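Local atomic coordinates of transcriptional regulator, MerR family (Listeria monocytogenes str. 4b F2365, PDB entry 3GP4), a protein that probably binds promoter DNA as a dimer and regulates transcription, as expected of a MerR-family regulator with an N-terminal helix-turn-helix domain. Residues A[57-61]-A[93-97]; A[25-29]-A[65-69]. One frame throughout, in Å; residues are numbered along the deposited sequence.

Interaction 1 of 2, residues A[57-61]-A[93-97]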
loop_
_atom_site.group_PDB
_atom_site.type_symbol
_atom_site.label_atom_id
_atom_site.label_comp_id
_atom_site.label_asym_id
_atom_site.label_seq_id
_atom_site.Cartn_x
_atom_site.Cartn_y
_atom_site.Cartn_z
ATOM N N ARG A 57 -1.953 8.944 -1.738
ATOM C CA ARG A 57 -2.554 7.618 -1.843
ATOM C C ARG A 57 -1.457 6.587 -2.078
ATOM O O ARG A 57 -1.528 5.496 -1.544
ATOM C CB ARG A 57 -3.581 7.623 -2.968
ATOM C CG ARG A 57 -4.330 6.347 -3.240
ATOM C CD ARG A 57 -5.629 6.740 -3.960
ATOM N NE ARG A 57 -6.467 5.581 -4.223
ATOM C CZ ARG A 57 -6.958 5.234 -5.416
ATOM N NH1 ARG A 57 -6.738 5.979 -6.501
ATOM N NH2 ARG A 57 -7.693 4.130 -5.513
ATOM N N ALA A 58 -0.414 6.953 -2.833
ATOM C CA ALA A 58 0.766 6.084 -3.023
ATOM C C ALA A 58 1.788 6.068 -1.872
ATOM O O ALA A 58 2.825 5.403 -1.987
ATOM C CB ALA A 58 1.467 6.411 -4.339
ATOM N N GLY A 59 1.527 6.853 -0.820
ATOM C CA GLY A 59 2.319 6.872 0.424
ATOM C C GLY A 59 3.497 7.827 0.449
ATOM O O GLY A 59 4.369 7.717 1.305
ATOM N N LEU A 60 3.567 8.760 -0.503
ATOM C CA LEU A 60 4.629 9.778 -0.411
ATOM C C LEU A 60 4.362 10.566 0.849
ATOM O O LEU A 60 3.205 10.926 1.137
ATOM C CB LEU A 60 4.638 10.721 -1.627
ATOM C CG LEU A 60 5.437 10.187 -2.828
ATOM C CD1 LEU A 60 4.725 9.016 -3.506
ATOM C CD2 LEU A 60 5.720 11.313 -3.863
ATOM N N SER A 61 5.417 10.854 1.606
ATOM C CA SER A 61 5.217 11.554 2.869
ATOM C C SER A 61 4.720 12.973 2.667
ATOM O O SER A 61 5.080 13.650 1.682
ATOM C CB SER A 61 6.463 11.510 3.772
ATOM O OG SER A 61 7.314 12.651 3.648
ATOM N N LEU A 93 9.176 4.628 -3.339
ATOM C CA LEU A 93 7.917 4.098 -3.866
ATOM C C LEU A 93 8.186 2.780 -4.611
ATOM O O LEU A 93 7.416 1.814 -4.459
ATOM C CB LEU A 93 7.187 5.110 -4.794
ATOM C CG LEU A 93 5.903 4.612 -5.522
ATOM C CD1 LEU A 93 4.810 4.008 -4.575
ATOM C CD2 LEU A 93 5.279 5.722 -6.374
ATOM N N LYS A 94 9.245 2.750 -5.426
ATOM C CA LYS A 94 9.594 1.513 -6.172
ATOM C C LYS A 94 9.856 0.381 -5.174
ATOM O O LYS A 94 9.388 -0.743 -5.385
ATOM C CB LYS A 94 10.831 1.695 -7.062
ATOM C CG LYS A 94 11.363 0.387 -7.748
ATOM C CD LYS A 94 10.239 -0.216 -8.612
ATOM C CE LYS A 94 10.764 -1.088 -9.795
ATOM N NZ LYS A 94 11.309 -2.397 -9.367
ATOM N N ASN A 95 10.574 0.681 -4.099
ATOM C CA ASN A 95 10.818 -0.327 -3.064
ATOM C C ASN A 95 9.516 -0.839 -2.432
ATOM O O ASN A 95 9.362 -2.067 -2.325
ATOM C CB ASN A 95 11.845 0.137 -2.047
ATOM C CG ASN A 95 13.232 0.279 -2.666
ATOM O OD1 ASN A 95 13.473 -0.234 -3.760
ATOM N ND2 ASN A 95 14.135 0.992 -1.988
ATOM N N ARG A 96 8.580 0.060 -2.100
ATOM C CA ARG A 96 7.242 -0.329 -1.582
ATOM C C ARG A 96 6.469 -1.249 -2.522
ATOM O O ARG A 96 5.898 -2.291 -2.083
ATOM C CB ARG A 96 6.386 0.887 -1.204
ATOM C CG ARG A 96 6.827 1.607 0.076
ATOM C CD ARG A 96 5.761 2.608 0.582
ATOM N NE ARG A 96 5.428 3.687 -0.374
ATOM C CZ ARG A 96 6.166 4.790 -0.558
ATOM N NH1 ARG A 96 7.298 4.957 0.100
ATOM N NH2 ARG A 96 5.775 5.720 -1.422
ATOM N N ILE A 97 6.456 -0.886 -3.807
ATOM C CA ILE A 97 5.828 -1.724 -4.840
ATOM C C ILE A 97 6.487 -3.110 -4.900
ATOM O O ILE A 97 5.783 -4.158 -4.934
ATOM C CB ILE A 97 5.821 -1.042 -6.229
ATOM C CG1 ILE A 97 4.823 0.123 -6.227
ATOM C CG2 ILE A 97 5.493 -2.035 -7.371
ATOM C CD1 ILE A 97 5.025 1.109 -7.404
HETATM O O HOH W 1 2.556 2.762 -0.534
#
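Arg96 reaches from the long helix 79-130 to the backbone of Ala58, where helix 43-57 has just ended, and the contact illustrates how an arginine can serve a carbonyl at a helix end. Its chain leaves with CG beside the backbone N and bends at chi3 (-60°), which folds the guanidinium back over its own helix. Leu93 CA and Gly59 O therefore lie 3.6 Å from its plane on opposite faces, each displaced toward the rim. NH2 donates to Ala58 O over 3.0 Å, with an angle of 150° at the hydrogen; the acceptor sits 18° out of the guanidinium plane, and the donor in turn approaches tilted from the carbonyl plane. A water also donates to Ala58 O at 3.0 Å and accepts a weak bond from Arg96 NE, so it bridges the same two residues alongside the direct bond.

Beside the polar bonds the contact is apolar. Leu93 has its CB directed at the loop, and its CD1 packs 4.1 Å from Ala58 CB. The other methyl, CD2, meets Leu60 CD1 more loosely at 4.4 Å. Leu60 and Arg96 run at about a right angle, with Leu60 CD1 lying 4.0 Å from Arg96 NH2. The turn itself is a Schellman motif, in which Gly59 takes up positive phi; Ser61 then N-caps helix 62-74 through Ala64 N. The second subunit covers the apolar side, Ala103 of that chain packing on Ala58 and its Leu104 on Leu93, so the joint between the presumed DNA-binding region and the long helix lies against the dimer interface. Chemically, a charged donor and a water share one carbonyl oxygen, an arrangement likely to polarise that peptide group and to fix the turn against the helix next to an apolar patch of Leu93, Ala58 and Leu60.

Interaction 2 of 2, residues A[25-29]-A[65-69]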
loop_
_atom_site.group_PDB
_atom_site.type_symbol
_atom_site.label_atom_id
_atom_site.label_comp_id
_atom_site.label_asym_id
_atom_site.label_seq_id
_atom_site.Cartn_x
_atom_site.Cartn_y
_atom_site.Cartn_z
ATOM N N ILE A 25 -1.844 23.537 5.041
ATOM C CA ILE A 25 -0.535 23.039 5.480
ATOM C C ILE A 25 0.578 23.113 4.408
ATOM O O ILE A 25 1.717 22.713 4.647
ATOM C CB ILE A 25 -0.613 21.642 6.132
ATOM C CG1 ILE A 25 -0.930 20.546 5.114
ATOM C CG2 ILE A 25 -1.502 21.680 7.426
ATOM C CD1 ILE A 25 -0.378 19.197 5.593
ATOM N N GLY A 26 0.221 23.639 3.247
ATOM C CA GLY A 26 1.172 23.867 2.174
ATOM C C GLY A 26 1.454 22.689 1.268
ATOM O O GLY A 26 2.590 22.532 0.781
ATOM N N LEU A 27 0.452 21.848 1.050
ATOM C CA LEU A 27 0.566 20.788 0.051
ATOM C C LEU A 27 0.247 21.292 -1.350
ATOM O O LEU A 27 0.814 20.811 -2.331
ATOM C CB LEU A 27 -0.370 19.657 0.394
ATOM C CG LEU A 27 0.183 18.750 1.511
ATOM C CD1 LEU A 27 -0.986 17.827 1.944
ATOM C CD2 LEU A 27 1.360 17.899 1.061
ATOM N N ILE A 28 -0.628 22.285 -1.428
ATOM C CA ILE A 28 -0.950 22.944 -2.712
ATOM C C ILE A 28 -0.722 24.443 -2.574
ATOM O O ILE A 28 -0.677 24.975 -1.450
ATOM C CB ILE A 28 -2.386 22.651 -3.210
ATOM C CG1 ILE A 28 -3.443 23.340 -2.311
ATOM C CG2 ILE A 28 -2.570 21.112 -3.369
ATOM C CD1 ILE A 28 -4.928 23.023 -2.632
ATOM N N PRO A 29 -0.522 25.124 -3.708
ATOM C CA PRO A 29 -0.256 26.572 -3.607
ATOM C C PRO A 29 -1.472 27.351 -3.071
ATOM O O PRO A 29 -2.609 26.913 -3.249
ATOM C CB PRO A 29 0.072 26.979 -5.055
ATOM C CG PRO A 29 0.478 25.714 -5.747
ATOM C CD PRO A 29 -0.313 24.598 -5.067
ATOM N N LEU A 65 6.140 16.207 0.297
ATOM C CA LEU A 65 5.266 16.913 -0.653
ATOM C C LEU A 65 5.208 18.408 -0.296
ATOM O O LEU A 65 5.178 19.253 -1.196
ATOM C CB LEU A 65 3.867 16.304 -0.684
ATOM C CG LEU A 65 3.813 14.878 -1.298
ATOM C CD1 LEU A 65 2.441 14.315 -1.079
ATOM C CD2 LEU A 65 4.129 14.910 -2.791
ATOM N N ILE A 66 5.210 18.697 1.003
ATOM C CA ILE A 66 5.278 20.094 1.483
ATOM C C ILE A 66 6.584 20.741 1.036
ATOM O O ILE A 66 6.559 21.885 0.525
ATOM C CB ILE A 66 5.030 20.201 3.001
ATOM C CG1 ILE A 66 3.547 19.893 3.294
ATOM C CG2 ILE A 66 5.299 21.634 3.541
ATOM C CD1 ILE A 66 3.226 19.682 4.797
ATOM N N ASP A 67 7.707 20.022 1.167
ATOM C CA ASP A 67 9.037 20.531 0.705
ATOM C C ASP A 67 9.038 20.814 -0.780
ATOM O O ASP A 67 9.624 21.814 -1.219
ATOM C CB ASP A 67 10.207 19.534 0.957
ATOM C CG ASP A 67 10.782 19.611 2.357
ATOM O OD1 ASP A 67 10.228 20.314 3.224
ATOM O OD2 ASP A 67 11.814 18.940 2.600
ATOM N N TYR A 68 8.418 19.923 -1.548
ATOM C CA TYR A 68 8.388 20.024 -3.009
ATOM C C TYR A 68 7.636 21.275 -3.444
ATOM O O TYR A 68 8.145 22.071 -4.263
ATOM C CB TYR A 68 7.752 18.769 -3.626
ATOM C CG TYR A 68 7.657 18.843 -5.128
ATOM C CD1 TYR A 68 8.757 18.580 -5.917
ATOM C CD2 TYR A 68 6.458 19.197 -5.750
ATOM C CE1 TYR A 68 8.687 18.651 -7.304
ATOM C CE2 TYR A 68 6.376 19.281 -7.140
ATOM C CZ TYR A 68 7.507 18.992 -7.908
ATOM O OH TYR A 68 7.449 19.061 -9.295
ATOM N N LEU A 69 6.443 21.474 -2.886
ATOM C CA LEU A 69 5.732 22.743 -3.121
ATOM C C LEU A 69 6.524 23.986 -2.657
ATOM O O LEU A 69 6.603 24.975 -3.421
ATOM C CB LEU A 69 4.328 22.736 -2.515
ATOM C CG LEU A 69 3.585 24.034 -2.851
ATOM C CD1 LEU A 69 3.320 24.165 -4.342
ATOM C CD2 LEU A 69 2.312 24.055 -2.108
HETATM O O HOH W 2 4.686 23.985 0.972
#
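A chi1 of -176° turns Leu69 CG to the side opposite its amide nitrogen, which sends CD1 to the ring of Pro29 and CD2 toward the backbone at Gly26 O and Leu27 C, whereas Ile66, one turn earlier, swings CG1 beside its own N (chi1 -70°) and lays that branch along Ile25 and Leu27. The contact packs the loop after helix 16-25 against helix 62-74 within the MerR-type helix-turn-helix region, an example of a helix end being seated on a neighbouring helix by aliphatic side chains.

Leu69 CD1 meets the proline ring at its CG, 3.5 Å away. The side chains of Ile25 and Ile66 cross at about a right angle, their CD1 methyls 3.7 Å apart. Leu27 starts out pointing away from the helix, yet its end turns back: CD2 lies 3.7 Å from Ile66 CG1 and presses on Leu65 CB at 3.4 Å, tighter than usual for two carbons. Gly26, at positive phi in a Schellman motif, brings its backbone close to the helix, and the alpha carbons of Leu27 and Ile66 are 5.0 Å apart.

Neighbouring helices add to the packing. Trp48 of helix 43-57 touches both Pro29 and Leu69, and Tyr22 of helix 16-25 lies against Leu27 and Ile28. Tyr68 packs instead on Arg82, Leu85 and Leu86 of helix 79-130, its OH hydrogen-bonded to Tyr114 OH of the second subunit.

Polar bridging across the contact comes from a single water, which donates to Gly26 O at 2.6 Å and to Ile66 O at 2.8 Å.

Both interactions involve a Schellman turn ending a helix, at Gly59 in interaction 1 and at Gly26 in interaction 2, but the turns are held differently. Interaction 1 is mostly buried, near the centre of the chain and against the second subunit, and joins the loop after helix 43-57 to helix 79-130 by one arginine-to-carbonyl bond, a water and a small apolar patch. Interaction 2, about 17 Å away between centres and only partly buried, buries roughly twice the area within the helix-turn-helix region, chiefly through aliphatic side chains, with just a water linking its backbones. Leu60 CD2 and Leu65 CD2, 4.1 Å apart, join the two directly at the start of helix 62-74.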